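Local coordinates for flagellar biosynthesis protein FlaG (Helicobacter pylori, PDB 6JSX), which probably takes part in the assembly or function of the bacterial flagellum, at the interface of chains A and B. Sequence-based numbering; all coordinates share one arbitrary frame. Chains: chain A/B, Flagellar biosynthesis protein FlaG.

Contact 1: the interface of chains A and B. Residues chain A 18, 21, 23, 25; chain B 38, 50-52, 56, 60.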
# COMPACT_ATOMS: atom_id res chain seq x y z
N MET A 18 -0.05 9.12 3.92
CA MET A 18 -0.96 9.31 2.79
C MET A 18 -1.54 10.72 2.76
O MET A 18 -1.82 11.27 1.69
CB MET A 18 -2.07 8.25 2.83
CG MET A 18 -1.61 6.83 2.51
SD MET A 18 -0.96 6.73 0.85
CE MET A 18 -0.48 5.03 0.77
N ILE A 21 0.95 13.45 1.73
CA ILE A 21 1.11 13.43 0.28
C ILE A 21 -0.13 13.96 -0.45
O ILE A 21 -0.02 14.53 -1.54
CB ILE A 21 1.42 11.99 -0.21
CG1 ILE A 21 2.71 11.46 0.40
CG2 ILE A 21 1.50 11.91 -1.73
CD1 ILE A 21 3.02 10.03 -0.01
N THR A 23 -2.99 11.78 -0.99
CA THR A 23 -3.58 10.66 -1.73
C THR A 23 -4.73 10.00 -0.96
O THR A 23 -4.52 9.40 0.10
CB THR A 23 -2.53 9.57 -2.10
OG1 THR A 23 -1.25 10.18 -2.29
CG2 THR A 23 -2.95 8.86 -3.38
N ILE A 25 -6.23 7.50 0.14
CA ILE A 25 -6.13 6.07 0.45
C ILE A 25 -6.16 5.91 1.95
O ILE A 25 -5.38 6.55 2.65
CB ILE A 25 -4.83 5.44 -0.08
CG1 ILE A 25 -4.66 5.74 -1.58
CG2 ILE A 25 -4.81 3.96 0.23
CD1 ILE A 25 -3.65 4.88 -2.31
N VAL B 38 -1.62 3.10 -8.46
CA VAL B 38 -2.29 1.99 -7.81
C VAL B 38 -3.77 1.96 -8.20
O VAL B 38 -4.42 3.01 -8.29
CB VAL B 38 -2.05 1.95 -6.26
CG1 VAL B 38 -1.72 3.32 -5.70
CG2 VAL B 38 -3.22 1.31 -5.53
N ARG B 50 -5.32 5.79 -8.13
CA ARG B 50 -4.69 6.84 -7.36
C ARG B 50 -3.26 6.95 -7.84
O ARG B 50 -2.59 5.95 -8.08
CB ARG B 50 -4.71 6.51 -5.87
CG ARG B 50 -6.08 6.54 -5.22
CD ARG B 50 -6.74 7.90 -5.35
NE ARG B 50 -8.06 7.90 -4.74
CZ ARG B 50 -9.16 7.53 -5.39
NH1 ARG B 50 -10.35 7.55 -4.78
NH2 ARG B 50 -9.08 7.13 -6.65
N GLU B 51 -2.78 8.17 -8.00
CA GLU B 51 -1.44 8.31 -8.50
C GLU B 51 -0.57 9.07 -7.53
O GLU B 51 -0.97 10.09 -6.97
CB GLU B 51 -1.44 8.92 -9.88
CG GLU B 51 -1.88 10.35 -9.93
CD GLU B 51 -2.00 10.82 -11.36
OE1 GLU B 51 -2.93 10.33 -12.05
OE2 GLU B 51 -1.16 11.64 -11.79
N ILE B 52 0.62 8.52 -7.29
CA ILE B 52 1.59 9.10 -6.38
C ILE B 52 2.85 9.47 -7.16
O ILE B 52 3.56 8.59 -7.65
CB ILE B 52 1.97 8.12 -5.28
CG1 ILE B 52 0.70 7.59 -4.62
CG2 ILE B 52 2.91 8.78 -4.27
CD1 ILE B 52 0.94 6.40 -3.73
N GLU B 56 7.52 11.49 -4.37
CA GLU B 56 6.80 11.30 -3.11
C GLU B 56 6.49 9.84 -2.84
O GLU B 56 6.21 9.45 -1.72
CB GLU B 56 5.51 12.10 -3.13
CG GLU B 56 5.72 13.58 -3.33
CD GLU B 56 4.43 14.30 -3.60
OE1 GLU B 56 3.49 13.65 -4.10
OE2 GLU B 56 4.35 15.50 -3.30
N LEU B 60 7.46 7.98 0.36
CA LEU B 60 6.49 7.13 1.04
C LEU B 60 7.11 5.78 1.33
O LEU B 60 7.08 5.30 2.46
CB LEU B 60 5.23 6.94 0.20
CG LEU B 60 4.33 5.82 0.72
CD1 LEU B 60 3.42 6.34 1.79
CD2 LEU B 60 3.52 5.17 -0.37
O HOH W 1 -1.59 11.53 -4.90
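A:Thr23 and A:Ile25 face B:Arg50 and B:Ile52 with backbones of extended geometry on both sides, while A:Ile21 closes helix 4-21 and meets B:Glu56 and B:Leu60 of helix 54-71. No direct polar bond crosses this patch, so the contact is mainly apolar; a water makes the polar link. A:Thr23 turns its two branches to different partners (chi1 -31°): the methyl CG2, anti to the backbone N, goes to side chains of chain B, and the hydroxyl, beside the backbone N, goes to the water. CG2 reaches CB of B:Arg50 at 3.8 Å. The same methyl comes near CG1 of B:Ile52, whose side chain crosses it at about a right angle. OG1 of A:Thr23 is 3.0 Å from water 1, and water 1 is 2.6 Å from the carbonyl O of B:Glu51.

A:Ile25 runs antiparallel to the aliphatic part of B:Arg50. Its CG1 is 4.0 Å from CG of B:Arg50, and its CD1 packs against CB and CG of the same residue. The arginine therefore offers its first methylenes to this contact. CG1 of B:Val38 adds a looser contact to CD1 of A:Ile25.

A:Ile21 works with both of its branches. CD1 meets CB of B:Leu60 at 3.8 Å, and the two side chains cross at about a right angle. CG2 points to the carboxylate of B:Glu56, 3.5 Å from OE1. This is a van der Waals approach, not a bond. A:Met18 bends at chi2 and brings its methyl CE to CD2 of B:Leu60 at 4.2 Å, a loose contact, methyl to methyl. The site joins the end of the first helix and the segment after it to the sheet and last helix of the other chain, and so probably helps hold the pair together.

Contact 2: the interface of chains A and B. Residues chain A 60, 63-64, 67; chain B 10, 13-14, 17.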
# COMPACT_ATOMS: atom_id res chain seq x y z
N LEU A 60 3.01 -9.76 4.81
CA LEU A 60 3.14 -8.90 3.64
C LEU A 60 3.95 -7.65 3.95
O LEU A 60 4.84 -7.28 3.20
CB LEU A 60 1.76 -8.49 3.16
CG LEU A 60 1.68 -7.36 2.15
CD1 LEU A 60 2.14 -7.86 0.80
CD2 LEU A 60 0.25 -6.86 2.10
N ARG A 63 7.60 -8.82 4.13
CA ARG A 63 8.21 -9.06 2.81
C ARG A 63 8.43 -7.74 2.07
O ARG A 63 9.39 -7.59 1.30
CB ARG A 63 7.36 -10.01 1.97
CG ARG A 63 7.06 -11.36 2.64
CD ARG A 63 6.19 -12.26 1.74
NE ARG A 63 5.56 -13.35 2.47
CZ ARG A 63 4.25 -13.48 2.67
NH1 ARG A 63 3.41 -12.57 2.19
NH2 ARG A 63 3.78 -14.51 3.36
N MET A 64 7.55 -6.77 2.29
CA MET A 64 7.76 -5.49 1.67
C MET A 64 8.91 -4.71 2.32
O MET A 64 9.61 -3.95 1.65
CB MET A 64 6.47 -4.67 1.56
CG MET A 64 5.49 -5.25 0.53
SD MET A 64 6.32 -6.15 -0.83
CE MET A 64 7.14 -4.81 -1.70
N VAL A 67 12.04 -5.99 0.57
CA VAL A 67 12.05 -5.58 -0.83
C VAL A 67 12.42 -4.10 -0.89
O VAL A 67 13.32 -3.71 -1.63
CB VAL A 67 10.70 -5.83 -1.51
CG1 VAL A 67 10.61 -5.08 -2.82
CG2 VAL A 67 10.51 -7.33 -1.72
N LEU B 10 9.49 -2.19 -7.68
CA LEU B 10 8.61 -2.19 -6.53
C LEU B 10 7.23 -2.70 -6.92
O LEU B 10 6.71 -3.61 -6.28
CB LEU B 10 8.50 -0.79 -5.94
CG LEU B 10 7.76 -0.89 -4.62
CD1 LEU B 10 8.72 -1.33 -3.53
CD2 LEU B 10 7.07 0.42 -4.29
N ARG B 13 7.25 -6.42 -7.69
CA ARG B 13 7.31 -7.24 -6.48
C ARG B 13 6.04 -7.06 -5.66
O ARG B 13 5.46 -8.03 -5.17
CB ARG B 13 8.55 -6.90 -5.66
CG ARG B 13 9.85 -7.31 -6.34
CD ARG B 13 10.07 -8.82 -6.27
NE ARG B 13 10.98 -9.32 -7.30
CZ ARG B 13 10.60 -9.68 -8.52
NH1 ARG B 13 9.33 -9.59 -8.87
NH2 ARG B 13 11.48 -10.13 -9.41
N LEU B 14 5.58 -5.82 -5.55
CA LEU B 14 4.29 -5.56 -4.91
C LEU B 14 3.13 -6.38 -5.50
O LEU B 14 2.30 -6.89 -4.76
CB LEU B 14 3.97 -4.07 -4.92
CG LEU B 14 4.57 -3.30 -3.74
CD1 LEU B 14 4.30 -1.83 -3.91
CD2 LEU B 14 3.96 -3.79 -2.43
N GLU B 17 3.22 -10.04 -4.60
CA GLU B 17 2.73 -10.14 -3.23
C GLU B 17 1.21 -10.04 -3.13
O GLU B 17 0.58 -10.81 -2.41
CB GLU B 17 3.42 -9.11 -2.33
CG GLU B 17 4.88 -9.45 -1.99
CD GLU B 17 5.02 -10.80 -1.28
OE1 GLU B 17 4.07 -11.22 -0.60
OE2 GLU B 17 6.09 -11.44 -1.40
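The guanidinium of A:Arg63 and the carboxylate of B:Glu17 have nearly parallel planes, 17° apart, but they meet at their edges rather than face to face. CB of A:Arg63 stands over one face of the carboxylate, 4.1 Å from CD of B:Glu17. CD of A:Arg63 lies above the oxygen edge, close to both oxygens. At the OE1 end of that edge, NH1 of A:Arg63 donates to OE1 of B:Glu17 at 3.2 Å, which makes both a hydrogen bond and a salt bridge. The bond is bent, with 137° at the hydrogen. OE1 is approached on its syn side, somewhat out of the carboxylate plane, and it is also tilted from the guanidinium plane. The pairing is thus a stepped one. The arginine chain crosses the glutamate at a slant.

B:Glu17 bends at chi2 (-59°), which turns its carboxylate toward A:Arg63 while its methylenes serve other neighbours. CB meets the methyl CD1 of A:Leu60 at 3.6 Å. CG lies 3.8 Å from the sulfur SD of A:Met64. The glutamate therefore sits among three residues of helix 54-72 of chain A, with its charge at one end and its carbon chain packed against apolar groups.

A:Met64 is bent at both chi2 and chi3. The bent chain wraps around the CD2 methyl of B:Leu14, which touches CG, SD and CE. B:Leu10 lies farther along the same helix, and its CD1 is at the margin of contact with CE. At the end away from the salt bridge, beside B:Leu10, A:Val67 crosses B:Arg13 at about a right angle. Its CG1 meets CB of B:Arg13 at 3.9 Å, so the arginine contributes the base of its side chain here. Helix 4-21 of chain B thus packs on the last helix of chain A through apolar groups with a charged pair at one end. At the tip of the bent methionine, CE of A:Met64 lies 3.4 Å from CD2 of B:Leu14.

The centres of the C-alpha atoms of contact 1 and contact 2 are about 17 Å apart. Both pair the first helix of one chain with the last helix of the other, but the roles of the chains are exchanged. In contact 1 the first helix comes from chain A; in contact 2 it comes from chain B. Leu60 serves in both, from chain B in contact 1 and from chain A in contact 2. Two-fold symmetry repeats each contact with chains swapped, giving a reciprocal helical core flanked by sheet contacts. This suggests a dimer, although the structure alone does not prove it.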